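PDB 5MQO: Non-reducing end beta-L-arabinofuranosidase from Bacteroides thetaiotaomicron, which probably removes aceric acid from plant pectin as a glycoside hydrolase of family GH127. Local coordinates for residues Y404-E409 with K556-A561; N414-G419 with L463-Q468; V581-A586 with I628-K633; Q596-V599 with L604-C607; S640-L645 with Y679-N684. All blocks are in the same frame, centred on the assembly; numbering follows the deposited sequence.

Interactions 2, 4 and 5 are buried, interaction 1 is partly buried, and interaction 3 lies at the surface. Helix 402-416 serves interactions 1 and 2: its side faces the middle domain, and its end packs inside the catalytic domain. Interactions 3, 4 and 5 involve strands of one mixed sheet of the C-terminal domain and the loops beside it. Interaction 4 alone has a hydrogen bond between its two segments. Interactions 2 and 3 are aliphatic, while interaction 5 adds a tyrosine hydroxyl and interaction 1 brings polar groups whose strong bonds lie elsewhere. Interaction 2 also touches interactions 4 and 5, tying the catalytic domain to the C-terminal one.

Interaction 1 of 5, residues Y404-E409 with K556-A561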
# COMPACT_ATOMS: atom_id res chain seq x y z
N TYR A 404 -8.46 0.80 -9.80
CA TYR A 404 -7.64 0.04 -8.88
C TYR A 404 -6.27 0.68 -8.69
O TYR A 404 -5.72 0.66 -7.59
CB TYR A 404 -7.50 -1.42 -9.34
CG TYR A 404 -8.82 -2.17 -9.39
CD1 TYR A 404 -9.55 -2.41 -8.21
CD2 TYR A 404 -9.34 -2.62 -10.59
CE1 TYR A 404 -10.75 -3.09 -8.24
CE2 TYR A 404 -10.54 -3.29 -10.63
CZ TYR A 404 -11.23 -3.52 -9.46
OH TYR A 404 -12.42 -4.19 -9.50
N ALA A 405 -5.72 1.28 -9.75
CA ALA A 405 -4.49 2.06 -9.62
C ALA A 405 -4.58 3.27 -8.65
O ALA A 405 -3.59 3.57 -7.96
CB ALA A 405 -3.99 2.52 -10.99
N GLU A 406 -5.73 3.93 -8.61
CA GLU A 406 -5.98 5.03 -7.66
C GLU A 406 -5.76 4.59 -6.21
O GLU A 406 -5.07 5.28 -5.43
CB GLU A 406 -7.42 5.53 -7.83
CG GLU A 406 -7.79 6.80 -7.08
CD GLU A 406 -6.94 8.00 -7.43
OE1 GLU A 406 -6.61 8.20 -8.62
OE2 GLU A 406 -6.59 8.77 -6.51
N LEU A 407 -6.30 3.43 -5.87
CA LEU A 407 -6.17 2.86 -4.53
C LEU A 407 -4.77 2.45 -4.16
O LEU A 407 -4.36 2.61 -3.00
CB LEU A 407 -7.16 1.71 -4.35
CG LEU A 407 -8.50 2.42 -4.05
CD1 LEU A 407 -9.65 1.80 -4.75
CD2 LEU A 407 -8.75 2.50 -2.55
N VAL A 408 -4.03 1.91 -5.14
CA VAL A 408 -2.61 1.64 -4.93
C VAL A 408 -1.91 2.93 -4.51
O VAL A 408 -1.15 2.92 -3.56
CB VAL A 408 -1.95 1.01 -6.20
CG1 VAL A 408 -0.44 0.97 -6.08
CG2 VAL A 408 -2.46 -0.41 -6.42
N GLU A 409 -2.19 4.05 -5.20
CA GLU A 409 -1.51 5.33 -4.90
C GLU A 409 -1.92 5.89 -3.54
O GLU A 409 -1.06 6.24 -2.71
CB GLU A 409 -1.75 6.40 -5.98
CG GLU A 409 -0.78 7.59 -5.95
CD GLU A 409 -1.01 8.59 -7.08
OE1 GLU A 409 -2.14 9.14 -7.14
OE2 GLU A 409 -0.11 8.79 -7.95
N LYS A 556 -11.77 10.57 -18.94
CA LYS A 556 -12.35 11.13 -17.73
C LYS A 556 -11.43 10.85 -16.54
O LYS A 556 -10.39 10.19 -16.66
CB LYS A 556 -13.71 10.47 -17.47
CG LYS A 556 -14.65 10.49 -18.68
CD LYS A 556 -15.96 9.75 -18.41
CE LYS A 556 -16.97 9.98 -19.54
NZ LYS A 556 -18.33 9.47 -19.21
N ALA A 557 -11.83 11.35 -15.39
CA ALA A 557 -11.19 10.94 -14.13
C ALA A 557 -11.25 9.40 -13.93
O ALA A 557 -12.21 8.73 -14.31
CB ALA A 557 -11.82 11.67 -12.96
N ASN A 558 -10.20 8.84 -13.35
CA ASN A 558 -10.15 7.41 -13.05
C ASN A 558 -10.19 6.52 -14.28
O ASN A 558 -10.85 5.50 -14.28
CB ASN A 558 -11.27 7.04 -12.06
CG ASN A 558 -10.73 6.48 -10.78
OD1 ASN A 558 -9.52 6.41 -10.59
ND2 ASN A 558 -11.61 6.11 -9.88
N THR A 559 -9.50 6.93 -15.34
CA THR A 559 -9.37 6.12 -16.56
C THR A 559 -8.04 6.45 -17.22
O THR A 559 -7.46 7.49 -16.90
CB THR A 559 -10.46 6.50 -17.57
OG1 THR A 559 -10.34 7.89 -17.85
CG2 THR A 559 -11.86 6.19 -17.02
N TYR A 560 -7.57 5.62 -18.15
CA TYR A 560 -6.31 5.93 -18.88
C TYR A 560 -6.52 6.79 -20.11
O TYR A 560 -7.37 6.45 -20.96
CB TYR A 560 -5.59 4.66 -19.36
CG TYR A 560 -5.03 3.84 -18.24
CD1 TYR A 560 -3.90 4.27 -17.54
CD2 TYR A 560 -5.63 2.64 -17.86
CE1 TYR A 560 -3.38 3.53 -16.49
CE2 TYR A 560 -5.11 1.90 -16.83
CZ TYR A 560 -3.99 2.34 -16.15
OH TYR A 560 -3.49 1.58 -15.14
N ALA A 561 -5.74 7.87 -20.23
CA ALA A 561 -5.62 8.62 -21.49
C ALA A 561 -4.60 7.90 -22.36
O ALA A 561 -3.44 7.75 -21.96
CB ALA A 561 -5.21 10.06 -21.24
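The carboxylate of Glu406 and the amide of Asn558 lie near each other with their planes 64° apart, and the amide OD1 rests on the Glu406 chain. The phenol ring of Tyr560 reaches the same helix with its hydroxyl and packs edge-to-face with Tyr482. This is an interface between domains. Helix 402-416 belongs to the catalytic domain, an (alpha/alpha)6 barrel in this family. Residues 556-561 lead into strand 559-565, at the border of a sheet that also holds strand 529-535.

The two side chains of the first pair lie nearly perpendicular. Asn558 OD1 is 3.6 Å from Glu406 CB, the closest approach between them. The carboxylate is bonded outside the two segments. The Glu406 chain bends at chi2 (58°), and its OE1 makes a salt bridge with Arg534 and a hydrogen bond with Glu537 N. Arg534 also bridges to Glu409, so one arginine grips two acids of the helix.

Beside this pair, Tyr560 OH comes to 4.3 Å from Ala405 CB. That hydroxyl is hydrogen-bonded to Asn484, so towards the helix it makes only a light van der Waals contact.

Asn558 has positive phi and sits in the turn before the strand, held by backbone bonding to Ile535. The turn is closed by a short side-chain bond: Thr559 OG1 donates to Lys556 O at 2.6 Å, from 40° above the carbonyl plane.

Interaction 2 of 5, residues N414-G419 with L463-Q468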
# COMPACT_ATOMS: atom_id res chain seq x y z
N ASN A 414 -0.43 7.51 1.87
CA ASN A 414 -1.18 7.96 3.05
C ASN A 414 -1.36 6.96 4.20
O ASN A 414 -1.66 7.38 5.31
CB ASN A 414 -2.55 8.47 2.62
CG ASN A 414 -2.45 9.52 1.56
OD1 ASN A 414 -1.91 10.57 1.81
ND2 ASN A 414 -2.88 9.21 0.36
N SER A 415 -1.22 5.66 3.93
CA SER A 415 -1.34 4.65 4.98
C SER A 415 -0.25 3.59 5.00
O SER A 415 -0.32 2.66 5.79
CB SER A 415 -2.71 4.00 4.89
OG SER A 415 -3.00 3.52 3.60
N VAL A 416 0.77 3.74 4.17
CA VAL A 416 1.94 2.85 4.16
C VAL A 416 3.18 3.70 4.49
O VAL A 416 3.89 3.41 5.46
CB VAL A 416 2.08 2.17 2.78
CG1 VAL A 416 3.37 1.38 2.68
CG2 VAL A 416 0.89 1.27 2.51
N LEU A 417 3.40 4.75 3.70
CA LEU A 417 4.47 5.68 3.97
C LEU A 417 4.31 6.37 5.34
O LEU A 417 5.31 6.77 5.96
CB LEU A 417 4.56 6.70 2.83
CG LEU A 417 5.61 7.81 2.86
CD1 LEU A 417 7.04 7.29 2.87
CD2 LEU A 417 5.39 8.71 1.67
N SER A 418 3.08 6.47 5.84
CA SER A 418 2.86 7.02 7.19
C SER A 418 3.43 6.12 8.28
O SER A 418 3.69 6.55 9.38
CB SER A 418 1.37 7.19 7.46
OG SER A 418 0.77 5.91 7.50
N GLY A 419 3.61 4.85 7.95
CA GLY A 419 4.11 3.87 8.87
C GLY A 419 5.56 3.98 9.30
O GLY A 419 5.96 3.28 10.24
N LEU A 463 9.14 -1.69 5.47
CA LEU A 463 10.38 -1.27 4.83
C LEU A 463 10.60 -1.96 3.46
O LEU A 463 10.90 -1.30 2.48
CB LEU A 463 11.59 -1.50 5.75
CG LEU A 463 12.97 -1.07 5.21
CD1 LEU A 463 13.00 0.36 4.71
CD2 LEU A 463 14.08 -1.27 6.25
N ARG A 464 10.42 -3.26 3.39
CA ARG A 464 10.56 -3.90 2.09
C ARG A 464 9.53 -3.40 1.08
O ARG A 464 9.82 -3.32 -0.10
CB ARG A 464 10.52 -5.43 2.21
CG ARG A 464 9.15 -6.03 2.42
CD ARG A 464 8.44 -6.40 1.12
NE ARG A 464 8.26 -7.84 1.05
CZ ARG A 464 7.42 -8.55 1.81
NH1 ARG A 464 6.64 -7.97 2.71
NH2 ARG A 464 7.36 -9.87 1.68
N THR A 465 8.33 -3.06 1.55
CA THR A 465 7.31 -2.57 0.63
C THR A 465 7.75 -1.21 0.10
O THR A 465 7.84 -1.01 -1.12
CB THR A 465 5.92 -2.51 1.28
OG1 THR A 465 5.39 -3.83 1.39
CG2 THR A 465 4.98 -1.70 0.44
N LEU A 466 8.08 -0.31 1.02
CA LEU A 466 8.58 1.00 0.62
C LEU A 466 9.84 0.91 -0.24
O LEU A 466 9.95 1.66 -1.19
CB LEU A 466 8.79 1.93 1.82
CG LEU A 466 7.52 2.28 2.59
CD1 LEU A 466 7.85 2.74 3.99
CD2 LEU A 466 6.73 3.35 1.86
N CYS A 467 10.75 -0.02 0.06
CA CYS A 467 11.93 -0.27 -0.80
C CYS A 467 11.59 -0.75 -2.23
O CYS A 467 12.48 -0.83 -3.07
CB CYS A 467 12.89 -1.30 -0.16
SG CYS A 467 13.87 -0.71 1.23
N GLN A 468 10.33 -1.09 -2.49
CA GLN A 468 9.88 -1.59 -3.78
C GLN A 468 8.95 -0.67 -4.52
O GLN A 468 8.49 -1.03 -5.60
CB GLN A 468 9.13 -2.89 -3.56
CG GLN A 468 10.01 -4.04 -3.10
CD GLN A 468 9.18 -5.17 -2.55
OE1 GLN A 468 8.00 -4.98 -2.22
NE2 GLN A 468 9.79 -6.34 -2.44
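Val416 and Leu466 run antiparallel alongside each other, while Leu417 lies nearly square to Leu466. Two helix ends of the catalytic domain meet here, in what is an (alpha/alpha)6 barrel in this family. One is the end of helix 402-416, which runs on into a 3-10 turn; the other is the end of helix 458-466.

Leu466 CD2 is the central group. Leu466 CD2 lies 4.0 Å from Val416 CG1 and 4.1 Å from Leu417 CD1. The backbone is touched too, with Leu466 CD2 3.9 Å from Leu417 CA. One methyl thus rests where two consecutive residues of the other segment come together.

Val416 turns CG1 anti to its backbone N (chi1 173°), and this branch does all its touching here. Val416 CG1 also meets Thr465 CG2 at 4.1 Å, with the two side chains nearly perpendicular. Thr465 presents its methyl, CG2, while OG1 is hydrogen-bonded to Asn461 O within its own helix. No polar bond joins the segments.

Ile386 of helix 382-399 packs on both Val416 and Thr465, and Phe58 of helix 50-69 packs on Leu466. The 3-10 turn is closed by Gly419 N, which donates to Val416 O at 2.9 Å.

Interaction 3 of 5, residues V581-A586 with I628-K633; sequences VCLLEA and IKLIPK
The two methyls of Val581 straddle the CB of Leu630. Val581 CG1 is 4.0 Å from Leu630 CB and Val581 CG2 is 4.2 Å from Leu630 CB, so the valine fork fits over the root of the leucine. The two side chains are set almost square to each other. Val581 CG2 also rests 3.8 Å from Leu630 O, and Val581 CG1 meets Leu630 CD1 at the same 3.8 Å.

From there Leu630 CD1 reaches on to Leu583, two residues further along the strand. Leu630 CD1 fills the dip between Val581 CG1 and Leu583 CD1, although its approach to Leu583 CD1 is loose at 4.5 Å.

Strand 581-584 and strand 631-637, which residues 628-630 lead into, belong to one mixed sheet of the C-terminal domain, but they are not paired in it. Strand 581-584 bonds to strand 596-601, and strand 631-637 to strand 640-651. No hydrogen bond joins the two segments, and they meet by apolar packing.

The other branch of Leu583 has its own partner. Leu583 CD2 meets Ile628 CG2 at 4.2 Å, and these side chains are also nearly perpendicular. Ile628 has CG1 anti to its backbone N (chi1 -168°), which leaves CG2 wedged between N and the carbonyl carbon as the knob offered to the leucine. Val599 and Leu645 also pack on Val581.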
# COMPACT_ATOMS: atom_id res chain seq x y z
N VAL A 581 -6.41 22.62 -4.22
CA VAL A 581 -6.70 22.17 -2.86
C VAL A 581 -8.13 21.72 -2.88
O VAL A 581 -8.97 22.42 -3.42
CB VAL A 581 -6.51 23.31 -1.84
CG1 VAL A 581 -7.23 23.04 -0.54
CG2 VAL A 581 -5.03 23.55 -1.58
N CYS A 582 -8.40 20.53 -2.32
CA CYS A 582 -9.76 19.98 -2.21
C CYS A 582 -10.21 19.82 -0.79
O CYS A 582 -9.42 19.42 0.07
CB CYS A 582 -9.90 18.63 -2.88
SG CYS A 582 -10.01 18.89 -4.62
N LEU A 583 -11.50 20.10 -0.58
CA LEU A 583 -12.17 19.86 0.67
C LEU A 583 -13.15 18.74 0.40
O LEU A 583 -13.94 18.85 -0.52
CB LEU A 583 -12.90 21.12 1.13
CG LEU A 583 -12.05 22.11 1.94
CD1 LEU A 583 -10.76 22.50 1.23
CD2 LEU A 583 -12.86 23.35 2.26
N LEU A 584 -13.09 17.65 1.17
CA LEU A 584 -13.92 16.50 0.93
C LEU A 584 -14.83 16.31 2.12
O LEU A 584 -14.40 16.53 3.24
CB LEU A 584 -13.05 15.25 0.74
CG LEU A 584 -12.31 15.03 -0.59
CD1 LEU A 584 -11.23 16.07 -0.79
CD2 LEU A 584 -11.67 13.66 -0.62
N GLU A 585 -16.06 15.86 1.86
CA GLU A 585 -16.99 15.41 2.90
C GLU A 585 -17.26 13.91 2.71
O GLU A 585 -16.91 13.34 1.67
CB GLU A 585 -18.32 16.17 2.83
CG GLU A 585 -19.22 15.69 1.69
CD GLU A 585 -20.40 16.59 1.39
OE1 GLU A 585 -21.02 17.07 2.35
OE2 GLU A 585 -20.71 16.79 0.19
N ALA A 586 -17.92 13.29 3.68
CA ALA A 586 -18.13 11.85 3.64
C ALA A 586 -19.61 11.54 3.73
O ALA A 586 -20.45 12.35 4.18
CB ALA A 586 -17.37 11.15 4.76
N ILE A 628 -12.63 28.50 2.55
CA ILE A 628 -11.29 28.88 3.00
C ILE A 628 -10.35 28.90 1.80
O ILE A 628 -10.53 28.12 0.86
CB ILE A 628 -10.74 27.93 4.10
CG1 ILE A 628 -9.48 28.53 4.75
CG2 ILE A 628 -10.49 26.52 3.55
CD1 ILE A 628 -8.77 27.61 5.71
N LYS A 629 -9.39 29.81 1.81
CA LYS A 629 -8.33 29.83 0.80
C LYS A 629 -7.03 29.36 1.44
O LYS A 629 -6.47 30.03 2.30
CB LYS A 629 -8.21 31.20 0.10
CG LYS A 629 -9.08 31.24 -1.17
CD LYS A 629 -9.49 32.65 -1.60
CE LYS A 629 -10.94 32.71 -2.11
NZ LYS A 629 -11.26 34.07 -2.64
N LEU A 630 -6.60 28.17 1.00
CA LEU A 630 -5.41 27.48 1.49
C LEU A 630 -4.31 27.58 0.46
O LEU A 630 -4.52 27.24 -0.72
CB LEU A 630 -5.72 26.00 1.76
CG LEU A 630 -6.51 25.74 3.05
CD1 LEU A 630 -7.10 24.34 3.07
CD2 LEU A 630 -5.65 25.99 4.30
N ILE A 631 -3.13 28.01 0.92
CA ILE A 631 -2.03 28.40 0.04
C ILE A 631 -0.84 27.47 0.22
O ILE A 631 -0.33 27.37 1.33
CB ILE A 631 -1.66 29.88 0.30
CG1 ILE A 631 -2.65 30.80 -0.42
CG2 ILE A 631 -0.25 30.22 -0.14
CD1 ILE A 631 -2.89 32.11 0.30
N PRO A 632 -0.38 26.81 -0.86
CA PRO A 632 0.82 25.95 -0.76
C PRO A 632 2.12 26.73 -0.52
O PRO A 632 2.29 27.81 -1.07
CB PRO A 632 0.88 25.24 -2.11
CG PRO A 632 0.09 26.10 -3.04
CD PRO A 632 -0.95 26.81 -2.21
N LYS A 633 3.00 26.17 0.29
CA LYS A 633 4.28 26.78 0.66
C LYS A 633 5.23 25.66 0.97
O LYS A 633 4.94 24.87 1.86
CB LYS A 633 4.16 27.62 1.93
CG LYS A 633 3.48 28.96 1.73
CD LYS A 633 4.37 30.07 2.24
CE LYS A 633 3.78 31.45 1.97
NZ LYS A 633 4.87 32.48 1.96

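Interaction 4 of 5, residues Q596-V599 with L604-C607; sequences QVVV and LVYC
Tyr606 N donates to Val599 O at 2.7 Å, with an N-H...O angle of 153°. This is the one hydrogen bond between the segments. The segments belong to the beta hairpin of strands 596-601 and 604-609. They are antiparallel but strongly splayed, with 123° between their directions.

Apolar contacts flank the bond. Val598 CG2 meets Val605 CG1 at 3.7 Å, and the two valine side chains lie nearly perpendicular. In both, the touching methyl is the one anti to the backbone N. Val599 and Tyr606 meet at their roots, with Val599 CB 4.1 Å from Tyr606 CB.

The carbonyl also makes a close van der Waals contact: Val599 O is 3.2 Å from Tyr606 CB. It lies at the edge of the tyrosine ring, near its plane. The ring itself turns from strand 596-599, and its OH is hydrogen-bonded to Val643 O.

Around the hairpin, strand 581-584 pairs with strand 596-601, and strand 670-678 with strand 604-609. Strand 690-697 packs on Val598 and Val605. From helix 402-416 of the catalytic domain, Asn414 OD1 accepts a hydrogen bond from Val605 N.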
# COMPACT_ATOMS: atom_id res chain seq x y z
N GLN A 596 -17.86 17.25 8.78
CA GLN A 596 -16.45 17.55 8.96
C GLN A 596 -15.81 17.43 7.59
O GLN A 596 -16.39 16.87 6.64
CB GLN A 596 -15.81 16.59 9.99
CG GLN A 596 -16.31 16.82 11.44
CD GLN A 596 -16.10 15.63 12.39
OE1 GLN A 596 -14.98 15.44 12.91
NE2 GLN A 596 -17.18 14.87 12.66
N VAL A 597 -14.61 17.98 7.49
CA VAL A 597 -13.97 18.08 6.21
C VAL A 597 -12.57 17.55 6.40
O VAL A 597 -11.99 17.67 7.48
CB VAL A 597 -14.05 19.54 5.68
CG1 VAL A 597 -13.47 20.53 6.67
CG2 VAL A 597 -13.36 19.73 4.33
N VAL A 598 -12.07 16.93 5.34
CA VAL A 598 -10.68 16.53 5.17
C VAL A 598 -10.12 17.26 3.94
O VAL A 598 -10.83 17.41 2.92
CB VAL A 598 -10.52 15.01 4.97
CG1 VAL A 598 -11.32 14.51 3.76
CG2 VAL A 598 -9.05 14.63 4.80
N VAL A 599 -8.85 17.66 4.02
CA VAL A 599 -8.20 18.43 2.97
C VAL A 599 -7.24 17.55 2.18
O VAL A 599 -6.27 17.06 2.73
CB VAL A 599 -7.36 19.59 3.56
CG1 VAL A 599 -6.71 20.39 2.43
CG2 VAL A 599 -8.20 20.49 4.46
N LEU A 604 -2.34 13.53 -1.85
CA LEU A 604 -1.99 13.56 -0.43
C LEU A 604 -3.15 14.01 0.41
O LEU A 604 -3.72 15.07 0.17
CB LEU A 604 -0.79 14.47 -0.16
CG LEU A 604 0.51 14.05 -0.85
CD1 LEU A 604 1.62 15.04 -0.53
CD2 LEU A 604 0.96 12.64 -0.48
N VAL A 605 -3.50 13.22 1.40
CA VAL A 605 -4.44 13.63 2.45
C VAL A 605 -3.64 14.50 3.39
O VAL A 605 -2.51 14.15 3.77
CB VAL A 605 -5.01 12.40 3.20
CG1 VAL A 605 -5.83 12.80 4.43
CG2 VAL A 605 -5.81 11.57 2.21
N TYR A 606 -4.21 15.64 3.74
CA TYR A 606 -3.57 16.53 4.68
C TYR A 606 -4.18 16.38 6.07
O TYR A 606 -5.30 15.89 6.23
CB TYR A 606 -3.63 17.98 4.20
CG TYR A 606 -2.49 18.33 3.26
CD1 TYR A 606 -2.51 17.91 1.93
CD2 TYR A 606 -1.41 19.05 3.70
CE1 TYR A 606 -1.46 18.19 1.07
CE2 TYR A 606 -0.37 19.37 2.86
CZ TYR A 606 -0.40 18.94 1.53
OH TYR A 606 0.64 19.22 0.68
N CYS A 607 -3.40 16.82 7.06
CA CYS A 607 -3.82 16.86 8.46
C CYS A 607 -3.33 18.12 9.12
O CYS A 607 -2.56 18.86 8.52
CB CYS A 607 -3.23 15.68 9.21
SG CYS A 607 -1.44 15.73 9.39

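Interaction 5 of 5, residues S640-L645 with Y679-N684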
# COMPACT_ATOMS: atom_id res chain seq x y z
N SER A 640 13.46 17.29 4.71
CA SER A 640 12.62 16.89 3.57
C SER A 640 11.73 18.07 3.20
O SER A 640 11.12 18.69 4.09
CB SER A 640 11.75 15.66 3.92
OG SER A 640 11.23 15.04 2.76
N SER A 641 11.68 18.40 1.91
CA SER A 641 10.88 19.52 1.45
C SER A 641 9.47 19.02 1.19
O SER A 641 9.27 18.12 0.37
CB SER A 641 11.44 20.16 0.18
OG SER A 641 10.79 21.41 -0.06
N ILE A 642 8.51 19.59 1.90
CA ILE A 642 7.12 19.19 1.77
C ILE A 642 6.29 20.46 1.48
O ILE A 642 6.68 21.57 1.86
CB ILE A 642 6.59 18.40 3.01
CG1 ILE A 642 6.25 19.34 4.17
CG2 ILE A 642 7.58 17.31 3.47
CD1 ILE A 642 5.49 18.71 5.32
N VAL A 643 5.16 20.28 0.80
CA VAL A 643 4.22 21.35 0.62
C VAL A 643 3.26 21.37 1.81
O VAL A 643 2.45 20.47 1.97
CB VAL A 643 3.44 21.22 -0.69
CG1 VAL A 643 2.40 22.34 -0.81
CG2 VAL A 643 4.41 21.26 -1.87
N ALA A 644 3.38 22.40 2.64
CA ALA A 644 2.33 22.71 3.62
C ALA A 644 1.26 23.60 2.97
O ALA A 644 1.45 24.10 1.88
CB ALA A 644 2.92 23.36 4.88
N LEU A 645 0.12 23.75 3.63
CA LEU A 645 -0.94 24.60 3.14
C LEU A 645 -1.23 25.57 4.27
O LEU A 645 -1.42 25.15 5.41
CB LEU A 645 -2.18 23.78 2.76
CG LEU A 645 -1.96 22.63 1.74
CD1 LEU A 645 -3.08 21.58 1.79
CD2 LEU A 645 -1.78 23.19 0.34
N TYR A 679 -0.43 14.04 5.90
CA TYR A 679 -0.63 13.05 6.94
C TYR A 679 0.59 12.20 7.09
O TYR A 679 1.05 12.03 8.22
CB TYR A 679 -1.82 12.17 6.62
CG TYR A 679 -2.08 11.04 7.56
CD1 TYR A 679 -2.59 11.26 8.85
CD2 TYR A 679 -1.86 9.74 7.15
CE1 TYR A 679 -2.85 10.18 9.71
CE2 TYR A 679 -2.13 8.66 7.99
CZ TYR A 679 -2.62 8.88 9.27
OH TYR A 679 -2.86 7.79 10.06
N TYR A 680 1.16 11.71 5.98
CA TYR A 680 2.27 10.77 6.08
C TYR A 680 3.40 11.34 6.94
O TYR A 680 4.02 10.61 7.69
CB TYR A 680 2.80 10.36 4.70
CG TYR A 680 3.76 11.34 4.06
CD1 TYR A 680 5.11 11.28 4.31
CD2 TYR A 680 3.29 12.32 3.19
CE1 TYR A 680 5.97 12.18 3.72
CE2 TYR A 680 4.16 13.23 2.60
CZ TYR A 680 5.49 13.16 2.88
OH TYR A 680 6.32 14.04 2.30
N ALA A 681 3.64 12.65 6.83
CA ALA A 681 4.66 13.35 7.61
C ALA A 681 4.26 13.73 9.05
O ALA A 681 5.03 14.43 9.73
CB ALA A 681 5.07 14.62 6.87
N TRP A 682 3.09 13.29 9.54
CA TRP A 682 2.71 13.61 10.92
C TRP A 682 3.66 12.93 11.91
O TRP A 682 4.35 11.96 11.56
CB TRP A 682 1.23 13.34 11.22
CG TRP A 682 0.89 12.07 11.82
CD1 TRP A 682 0.64 10.93 11.17
CD2 TRP A 682 0.71 11.80 13.20
NE1 TRP A 682 0.33 9.94 12.04
CE2 TRP A 682 0.37 10.45 13.31
CE3 TRP A 682 0.82 12.57 14.38
CZ2 TRP A 682 0.11 9.82 14.55
CZ3 TRP A 682 0.58 11.94 15.61
CH2 TRP A 682 0.22 10.58 15.69
N GLY A 683 3.71 13.49 13.11
CA GLY A 683 4.47 12.93 14.21
C GLY A 683 5.96 12.85 14.00
O GLY A 683 6.57 11.93 14.50
N ASN A 684 6.56 13.79 13.27
CA ASN A 684 8.03 13.87 13.15
C ASN A 684 8.59 15.08 13.93
O ASN A 684 9.77 15.39 13.80
CB ASN A 684 8.45 13.97 11.66
CG ASN A 684 8.29 12.66 10.91
OD1 ASN A 684 9.18 11.82 10.90
ND2 ASN A 684 7.14 12.48 10.28
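Ile642 carries this contact, against Tyr680 and Ala681. It sits in strand 640-651 of the C-terminal domain, and its partners in the loop that follows strand 670-678.

Along the strand, Ser640 comes first and is hydrogen-bonded through OG to Glu53 of helix 50-69. Ile642 meets the loop with two branches, CG2 and CD1. Ile642 CG2 lies 3.7 Å from Tyr680 OH, and the two side chains run antiparallel alongside each other. CG1 occupies the space between the backbone N and the carbonyl carbon (chi1 79°). Beyond it, Ile642 CD1 extends to Ala681 CB, a loose 4.4 Å away. Ala681 CB also lies over one face of the Tyr680 ring, 4.1 Å above the plane and towards the rim, so this methyl touches both the ring face and Ile642 CD1. Next, Val643 packs on Trp511, and Leu645 on Tyr606 of strand 604-609.

The loop is braced from within. Trp682 N donates to Tyr679 O at 2.7 Å. Asn684 ND2 donates to Ala681 O at 2.9 Å, from well above the carbonyl plane (70°).

Strand 640-651 runs between strands 631-637 and 670-678, while Phe50 of helix 50-69 meets the Tyr680 ring.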